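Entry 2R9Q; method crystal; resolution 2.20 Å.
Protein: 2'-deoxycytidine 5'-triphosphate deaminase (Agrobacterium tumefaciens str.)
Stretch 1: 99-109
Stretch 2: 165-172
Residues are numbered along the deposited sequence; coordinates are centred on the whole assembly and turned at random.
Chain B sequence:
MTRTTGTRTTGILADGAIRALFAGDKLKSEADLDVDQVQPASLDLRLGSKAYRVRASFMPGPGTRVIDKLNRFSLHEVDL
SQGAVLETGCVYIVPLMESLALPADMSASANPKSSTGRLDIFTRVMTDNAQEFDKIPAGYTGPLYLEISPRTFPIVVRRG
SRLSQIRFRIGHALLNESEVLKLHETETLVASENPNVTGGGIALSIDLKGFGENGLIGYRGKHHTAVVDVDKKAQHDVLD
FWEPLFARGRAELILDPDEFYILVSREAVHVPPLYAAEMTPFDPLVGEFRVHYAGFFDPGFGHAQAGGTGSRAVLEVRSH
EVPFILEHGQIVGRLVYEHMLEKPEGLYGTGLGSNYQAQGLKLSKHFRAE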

# COMPACT_ATOMS: atom_id res chain seq x y z
N SER B 99 35.69 -13.69 -2.07
CA SER B 99 35.39 -15.09 -2.37
C SER B 99 36.16 -16.00 -1.42
O SER B 99 37.07 -15.56 -0.71
CB SER B 99 35.56 -15.45 -3.88
OG SER B 99 36.90 -15.53 -4.36
N LEU B 100 35.73 -17.26 -1.39
CA LEU B 100 36.20 -18.19 -0.38
C LEU B 100 36.82 -19.48 -0.94
O LEU B 100 36.45 -19.95 -2.02
CB LEU B 100 35.06 -18.52 0.60
CG LEU B 100 34.46 -17.38 1.42
CD1 LEU B 100 33.21 -17.88 2.13
CD2 LEU B 100 35.47 -16.75 2.43
N ALA B 101 37.80 -19.99 -0.20
CA ALA B 101 38.28 -21.37 -0.28
C ALA B 101 38.54 -21.81 1.19
O ALA B 101 39.65 -21.77 1.70
CB ALA B 101 39.53 -21.46 -1.12
N LEU B 102 37.46 -22.19 1.87
CA LEU B 102 37.48 -22.51 3.30
C LEU B 102 38.09 -23.89 3.65
O LEU B 102 37.80 -24.90 2.99
CB LEU B 102 36.05 -22.44 3.85
CG LEU B 102 35.61 -21.20 4.67
CD1 LEU B 102 36.21 -19.91 4.15
CD2 LEU B 102 34.08 -21.15 4.71
N PRO B 103 38.93 -23.95 4.70
CA PRO B 103 39.31 -25.22 5.33
C PRO B 103 38.08 -26.08 5.65
O PRO B 103 37.08 -25.53 6.11
CB PRO B 103 39.99 -24.79 6.64
CG PRO B 103 40.50 -23.42 6.37
CD PRO B 103 39.57 -22.79 5.36
N ALA B 104 38.16 -27.39 5.42
CA ALA B 104 37.00 -28.30 5.53
C ALA B 104 36.31 -28.35 6.91
O ALA B 104 35.16 -28.79 7.01
CB ALA B 104 37.39 -29.72 5.08
N ASP B 105 37.02 -27.91 7.96
CA ASP B 105 36.44 -27.79 9.32
C ASP B 105 35.83 -26.40 9.65
O ASP B 105 35.26 -26.19 10.72
CB ASP B 105 37.48 -28.18 10.39
CG ASP B 105 38.68 -27.23 10.47
OD1 ASP B 105 39.20 -26.77 9.42
OD2 ASP B 105 39.13 -26.95 11.60
N MET B 106 35.98 -25.47 8.71
CA MET B 106 35.59 -24.08 8.86
C MET B 106 34.34 -23.79 8.03
O MET B 106 34.29 -24.09 6.84
CB MET B 106 36.73 -23.15 8.43
CG MET B 106 36.51 -21.68 8.75
SD MET B 106 37.84 -20.59 8.23
CE MET B 106 39.22 -21.28 9.18
N SER B 107 33.34 -23.24 8.71
CA SER B 107 32.11 -22.75 8.10
C SER B 107 31.94 -21.25 8.36
O SER B 107 32.75 -20.62 9.04
CB SER B 107 30.90 -23.53 8.64
OG SER B 107 30.59 -23.18 9.97
N ALA B 108 30.89 -20.66 7.79
CA ALA B 108 30.56 -19.29 8.11
C ALA B 108 29.07 -18.94 8.01
O ALA B 108 28.30 -19.63 7.36
CB ALA B 108 31.42 -18.32 7.31
N SER B 109 28.67 -17.89 8.71
CA SER B 109 27.34 -17.29 8.54
C SER B 109 27.41 -15.74 8.25
O SER B 109 28.40 -15.10 8.49
CB SER B 109 26.46 -17.64 9.75
OG SER B 109 26.87 -16.98 10.92
N GLN B 165 28.09 -8.53 6.69
CA GLN B 165 29.29 -9.14 7.24
C GLN B 165 29.21 -10.66 7.46
O GLN B 165 28.14 -11.22 7.66
CB GLN B 165 29.75 -8.44 8.51
CG GLN B 165 28.72 -8.18 9.50
CD GLN B 165 29.18 -7.24 10.58
OE1 GLN B 165 28.69 -7.31 11.70
NE2 GLN B 165 30.13 -6.37 10.27
N ILE B 166 30.37 -11.30 7.36
CA ILE B 166 30.53 -12.74 7.47
C ILE B 166 31.39 -13.09 8.71
O ILE B 166 32.47 -12.54 8.91
CB ILE B 166 31.09 -13.31 6.13
CG1 ILE B 166 31.11 -14.84 6.11
CG2 ILE B 166 32.48 -12.80 5.82
CD1 ILE B 166 31.60 -15.38 4.80
N ARG B 167 30.87 -13.98 9.55
CA ARG B 167 31.58 -14.51 10.72
C ARG B 167 32.01 -15.95 10.44
O ARG B 167 31.21 -16.77 10.01
CB ARG B 167 30.67 -14.44 11.94
CG ARG B 167 31.18 -15.09 13.21
CD ARG B 167 30.34 -14.66 14.40
NE ARG B 167 30.55 -13.25 14.78
CZ ARG B 167 29.95 -12.64 15.80
NH1 ARG B 167 29.08 -13.29 16.54
NH2 ARG B 167 30.21 -11.37 16.07
N PHE B 168 33.28 -16.25 10.67
CA PHE B 168 33.85 -17.59 10.46
C PHE B 168 33.99 -18.34 11.76
O PHE B 168 34.28 -17.75 12.79
CB PHE B 168 35.22 -17.51 9.79
CG PHE B 168 35.22 -16.71 8.53
CD1 PHE B 168 35.02 -17.31 7.31
CD2 PHE B 168 35.43 -15.34 8.56
CE1 PHE B 168 35.00 -16.58 6.17
CE2 PHE B 168 35.42 -14.61 7.42
CZ PHE B 168 35.21 -15.23 6.22
N ARG B 169 33.78 -19.66 11.71
CA ARG B 169 33.87 -20.50 12.90
C ARG B 169 34.33 -21.96 12.66
O ARG B 169 34.17 -22.51 11.57
CB ARG B 169 32.52 -20.49 13.61
CG ARG B 169 31.39 -21.02 12.76
CD ARG B 169 30.12 -21.13 13.55
NE ARG B 169 29.67 -19.88 14.16
CZ ARG B 169 29.11 -18.86 13.50
NH1 ARG B 169 28.98 -18.87 12.18
NH2 ARG B 169 28.72 -17.80 14.17
N ILE B 170 34.92 -22.57 13.69
CA ILE B 170 35.16 -24.03 13.70
C ILE B 170 34.27 -24.63 14.77
O ILE B 170 34.37 -24.28 15.93
CB ILE B 170 36.65 -24.40 13.88
CG1 ILE B 170 37.48 -23.76 12.75
CG2 ILE B 170 36.83 -25.94 13.88
CD1 ILE B 170 38.84 -23.26 13.16
N GLY B 171 33.37 -25.51 14.35
CA GLY B 171 32.28 -26.01 15.19
C GLY B 171 31.26 -24.93 15.54
O GLY B 171 31.12 -23.92 14.87
N HIS B 172 30.54 -25.18 16.63
CA HIS B 172 29.51 -24.28 17.09
C HIS B 172 29.58 -24.20 18.61
O HIS B 172 28.81 -24.84 19.29
CB HIS B 172 28.15 -24.79 16.60
CG HIS B 172 27.14 -23.71 16.38
ND1 HIS B 172 25.78 -23.95 16.38
CD2 HIS B 172 27.28 -22.38 16.15
CE1 HIS B 172 25.14 -22.83 16.15
NE2 HIS B 172 26.02 -21.85 16.01
O HOH W 1 28.58 -21.24 10.38

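The guanidinium of Arg-169 reaches diagonally, past its own partner Ser-107, to Ser-109: Arg-169 NH1 donates a hydrogen bond to Ser-109 OG (3.1 Å) and another to a water oxygen (3.0 Å), which also lies 2.8 Å from Ser-107 OG. With p at chi1 and chi3, the end of the long side chain comes near both serines. Ser-109 OG meets the guanidinium at its edge, where a short hydroxyl can accept the hydrogen bond; Arg-169 NE and NH2 are satisfied elsewhere in the structure.

The framework is antiparallel. Ser-107 and Arg-169 exchange backbone hydrogen bonds, Ser-107 N to Arg-169 O at 3.1 Å and Arg-169 N to Ser-107 O at 3.0 Å. Ser-109 and Arg-167 repeat the pattern, with Ser-109 N to Arg-167 O at 3.1 Å and Arg-167 N to Ser-109 O at 2.9 Å.

The two stretches bury 602 Å² between them. The sheet face bearing Ala-108 and Phe-168, both buried, is apolar. Here the backbones approach closely, Ala-108 CA to Phe-168 CA 4.4 Å, and the small methyl fits, with Ala-108 CB 3.7 Å from both Ile-166 CG1 and Phe-168 CD1. The Phe-168 ring offers a broad apolar surface: buried Leu-100 meets its edge, CD2 3.8 Å from Phe-168 CE1, while flexible Met-106 places SD obliquely, 5.4 Å from the ring centroid.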